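PDB 4YLE: periplasmic binding protein/LacI transcriptional regulator from Burkholderia multivorans, which probably binds a sugar-like solute in the periplasm and hands it to an ABC transporter for uptake. Local coordinates for residues P100-K104 with S174-N178; K281-F285 with V307-V311. One frame throughout, in Å; residues are numbered along the deposited sequence.

Overall arrangement
Both segments of contact 1 precede those of contact 2 in the sequence, and the contact centres lie about 18 Å apart, with nearest atoms about 8 Å from each other. Contact 1 starts from the loop that follows strand 95-98 of the mixed sheet and reaches the start of helix 177-193, which belongs with the parallel four-stranded sheet of the other lobe, so it bridges the two lobes. Contact 2 stays within the first lobe, where helix 279-295 packs on strand 308-314 of that mixed sheet. The side chains of T176 and Q282 come within about 7 Å and 6 Å of a bound unknown ligand, placing both contacts near the cleft; the cross-lobe bonds of contact 1 are consistent with lobes brought together.

Contact 1 (P100-K104 with S174-N178); sequences PADSK and STTTN
S103 and T177 meet through their hydroxyl sides where the two lobes of this periplasmic binding protein fold come together: the loop after strand 95-98 faces the first turn of helix 177-193. S103 points its CB at the helix start and its OG accepts the hydrogen bond of T177 N at 3.1 Å, with a nearly straight N-H...O angle of 169°. The T177 hydroxyl turns to the same spot, OG1 standing 3.2 Å from S103 OG. Both oxygens are hydrogen-bonded to R126 O, so one carbonyl gathers a hydroxyl from each segment. T176 is the N-cap: its OG1 lies between the backbone N and the carbonyl carbon (chi1 61°) and bonds to A179 N, as well as to V173 O. Its methyl, the other branch on CB, reaches the loop, T176 CG2 coming 3.5 Å from A101 O. One residue earlier, T175 O receives a weak bond from S103 N, 3.4 Å long. The D102 and T175 side chains pass obliquely, D102 OD2 lying 3.6 Å from T175 OG1. Meanwhile the other carboxylate oxygen of D102 folds back on its own loop as an Asx turn. That OD1 takes K104 N at 2.9 Å, nearly in line with its C-O bond, and also the N-H of A105.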
# COMPACT_ATOMS: atom_id res chain seq x y z
N PRO A 100 0.60 8.25 -2.28
CA PRO A 100 -0.65 8.91 -2.69
C PRO A 100 -1.90 8.06 -2.52
O PRO A 100 -1.87 6.85 -2.78
CB PRO A 100 -0.39 9.25 -4.16
CG PRO A 100 0.63 8.29 -4.61
CD PRO A 100 1.49 7.98 -3.43
N ALA A 101 -2.98 8.69 -2.07
CA ALA A 101 -4.25 7.99 -1.82
C ALA A 101 -4.97 7.61 -3.12
O ALA A 101 -5.84 6.72 -3.12
CB ALA A 101 -5.15 8.84 -0.96
N ASP A 102 -4.61 8.32 -4.19
CA ASP A 102 -5.17 8.15 -5.53
C ASP A 102 -4.04 8.33 -6.54
O ASP A 102 -3.31 9.30 -6.45
CB ASP A 102 -6.27 9.18 -5.76
CG ASP A 102 -7.05 8.95 -7.04
OD1 ASP A 102 -6.43 8.84 -8.12
OD2 ASP A 102 -8.29 8.89 -6.96
N SER A 103 -3.87 7.40 -7.47
CA SER A 103 -2.72 7.45 -8.39
C SER A 103 -2.82 8.55 -9.46
O SER A 103 -1.82 8.94 -10.07
CB SER A 103 -2.56 6.09 -9.07
OG SER A 103 -2.03 5.15 -8.14
N LYS A 104 -4.04 9.03 -9.70
CA LYS A 104 -4.24 10.14 -10.65
C LYS A 104 -4.48 11.48 -9.97
O LYS A 104 -3.99 12.54 -10.42
CB LYS A 104 -5.42 9.83 -11.57
CG LYS A 104 -5.18 8.68 -12.52
CD LYS A 104 -6.21 8.69 -13.65
CE LYS A 104 -6.53 7.31 -14.18
NZ LYS A 104 -7.32 6.52 -13.18
N SER A 174 -9.76 0.88 -6.13
CA SER A 174 -9.55 0.42 -7.51
C SER A 174 -8.81 1.39 -8.43
O SER A 174 -8.30 0.99 -9.47
CB SER A 174 -10.90 0.04 -8.12
OG SER A 174 -11.45 -1.03 -7.37
N THR A 175 -8.68 2.65 -8.02
CA THR A 175 -7.97 3.64 -8.80
C THR A 175 -6.52 3.80 -8.34
O THR A 175 -5.88 4.83 -8.59
CB THR A 175 -8.67 4.98 -8.71
OG1 THR A 175 -8.81 5.31 -7.33
CG2 THR A 175 -10.06 4.89 -9.37
N THR A 176 -6.01 2.81 -7.63
CA THR A 176 -4.61 2.84 -7.25
C THR A 176 -3.86 1.76 -7.98
O THR A 176 -4.35 0.65 -8.19
CB THR A 176 -4.39 2.70 -5.73
OG1 THR A 176 -4.91 1.45 -5.25
CG2 THR A 176 -5.06 3.84 -5.01
N THR A 177 -2.65 2.12 -8.39
CA THR A 177 -1.78 1.16 -9.02
C THR A 177 -1.54 -0.03 -8.11
O THR A 177 -1.59 -1.18 -8.57
CB THR A 177 -0.45 1.83 -9.40
OG1 THR A 177 -0.74 2.98 -10.18
CG2 THR A 177 0.43 0.87 -10.17
N ASN A 178 -1.33 0.18 -6.82
CA ASN A 178 -0.94 -0.96 -6.00
C ASN A 178 -2.12 -1.91 -5.81
O ASN A 178 -1.93 -3.12 -5.78
CB ASN A 178 -0.29 -0.55 -4.66
CG ASN A 178 -1.14 0.34 -3.80
OD1 ASN A 178 -2.04 1.03 -4.26
ND2 ASN A 178 -0.80 0.37 -2.52

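Contact 2 (K281-F285 with V307-V311)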
# COMPACT_ATOMS: atom_id res chain seq x y z
N LYS A 281 11.14 0.88 5.45
CA LYS A 281 12.14 0.96 4.39
C LYS A 281 11.70 1.90 3.28
O LYS A 281 12.48 2.70 2.82
CB LYS A 281 12.43 -0.43 3.82
CG LYS A 281 13.45 -0.42 2.67
CD LYS A 281 13.37 -1.72 1.87
CE LYS A 281 14.20 -2.78 2.45
NZ LYS A 281 15.64 -2.47 2.33
N GLN A 282 10.44 1.80 2.86
CA GLN A 282 9.97 2.65 1.76
C GLN A 282 10.10 4.11 2.11
O GLN A 282 10.60 4.93 1.28
CB GLN A 282 8.54 2.33 1.38
CG GLN A 282 8.39 0.95 0.79
CD GLN A 282 6.99 0.72 0.30
OE1 GLN A 282 6.47 1.52 -0.46
NE2 GLN A 282 6.39 -0.39 0.71
N ALA A 283 9.71 4.47 3.34
CA ALA A 283 9.77 5.87 3.74
C ALA A 283 11.23 6.32 3.90
O ALA A 283 11.59 7.43 3.50
CB ALA A 283 9.03 6.09 5.01
N VAL A 284 12.06 5.49 4.52
CA VAL A 284 13.45 5.86 4.72
C VAL A 284 14.16 6.02 3.37
O VAL A 284 14.89 7.00 3.16
CB VAL A 284 14.20 4.84 5.63
CG1 VAL A 284 15.70 5.07 5.63
CG2 VAL A 284 13.65 4.95 7.07
N PHE A 285 13.92 5.11 2.45
CA PHE A 285 14.63 5.15 1.16
C PHE A 285 14.05 6.32 0.37
O PHE A 285 14.73 6.97 -0.40
CB PHE A 285 14.46 3.84 0.38
CG PHE A 285 15.38 2.72 0.80
CD1 PHE A 285 15.90 2.63 2.08
CD2 PHE A 285 15.68 1.72 -0.10
CE1 PHE A 285 16.71 1.56 2.44
CE2 PHE A 285 16.49 0.68 0.24
CZ PHE A 285 17.00 0.60 1.51
N VAL A 307 13.84 2.51 -7.94
CA VAL A 307 14.28 1.79 -6.74
C VAL A 307 13.21 0.81 -6.31
O VAL A 307 12.20 1.20 -5.71
CB VAL A 307 14.57 2.74 -5.56
CG1 VAL A 307 14.98 1.94 -4.31
CG2 VAL A 307 15.63 3.77 -5.94
N GLU A 308 13.41 -0.48 -6.60
CA GLU A 308 12.45 -1.48 -6.19
C GLU A 308 12.80 -1.98 -4.81
O GLU A 308 13.92 -2.41 -4.57
CB GLU A 308 12.39 -2.66 -7.16
CG GLU A 308 11.25 -3.62 -6.82
CD GLU A 308 11.18 -4.80 -7.74
OE1 GLU A 308 11.27 -4.58 -8.96
OE2 GLU A 308 11.05 -5.95 -7.24
N THR A 309 11.82 -1.95 -3.92
CA THR A 309 12.01 -2.47 -2.57
C THR A 309 11.39 -3.86 -2.52
O THR A 309 10.44 -4.13 -3.27
CB THR A 309 11.39 -1.55 -1.51
OG1 THR A 309 10.07 -1.19 -1.89
CG2 THR A 309 12.15 -0.26 -1.37
N PRO A 310 11.93 -4.74 -1.67
CA PRO A 310 11.51 -6.15 -1.75
C PRO A 310 10.19 -6.46 -1.05
O PRO A 310 9.71 -5.69 -0.23
CB PRO A 310 12.65 -6.88 -1.05
CG PRO A 310 13.15 -5.88 -0.05
CD PRO A 310 13.04 -4.56 -0.72
N VAL A 311 9.62 -7.60 -1.41
CA VAL A 311 8.44 -8.12 -0.74
C VAL A 311 8.67 -9.60 -0.39
O VAL A 311 9.05 -10.39 -1.24
CB VAL A 311 7.21 -8.02 -1.63
CG1 VAL A 311 6.01 -8.60 -0.91
CG2 VAL A 311 6.94 -6.59 -2.01
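K281 runs past T309 and crosses P310, and its side chain can be followed outward from the helix. CB is aimed at the strand, but K281 CB stops 5.2 Å short of T309 CG2. With CG anti to the backbone N (chi1 179°), the chain runs outward, and CG sits 3.7 Å above the F285 ring plane, over its centre. CD comes next, K281 CD lying 3.8 Å from T309 CG2; the two side chains run antiparallel past one another. The chain then bends at chi3 (-86°), which carries K281 CE over to the proline, 3.8 Å from P310 CD, where the two side chains cross at about a right angle. A second bend at chi4 brings K281 NZ back to the aromatic ring, 3.5 Å from F285 CZ. This is helix-on-sheet packing within one lobe of the periplasmic binding protein fold: helix 279-295 lies against strand 308-314, whose T309 is tied by backbone hydrogen bonds to G143 of the neighbouring strand 141-144. F285, one turn beyond K281, meets the residue just before the strand, V307, whose CG1 lies at the ring edge, 4.3 Å from F285 CD2. Q282, buried against P144 and F46, crosses T309 at about a right angle, Q282 CG lying 3.8 Å from T309 OG1. Past this crossing the glutamine runs on extended, and its NE2 hydrogen-bonds to Q277 O.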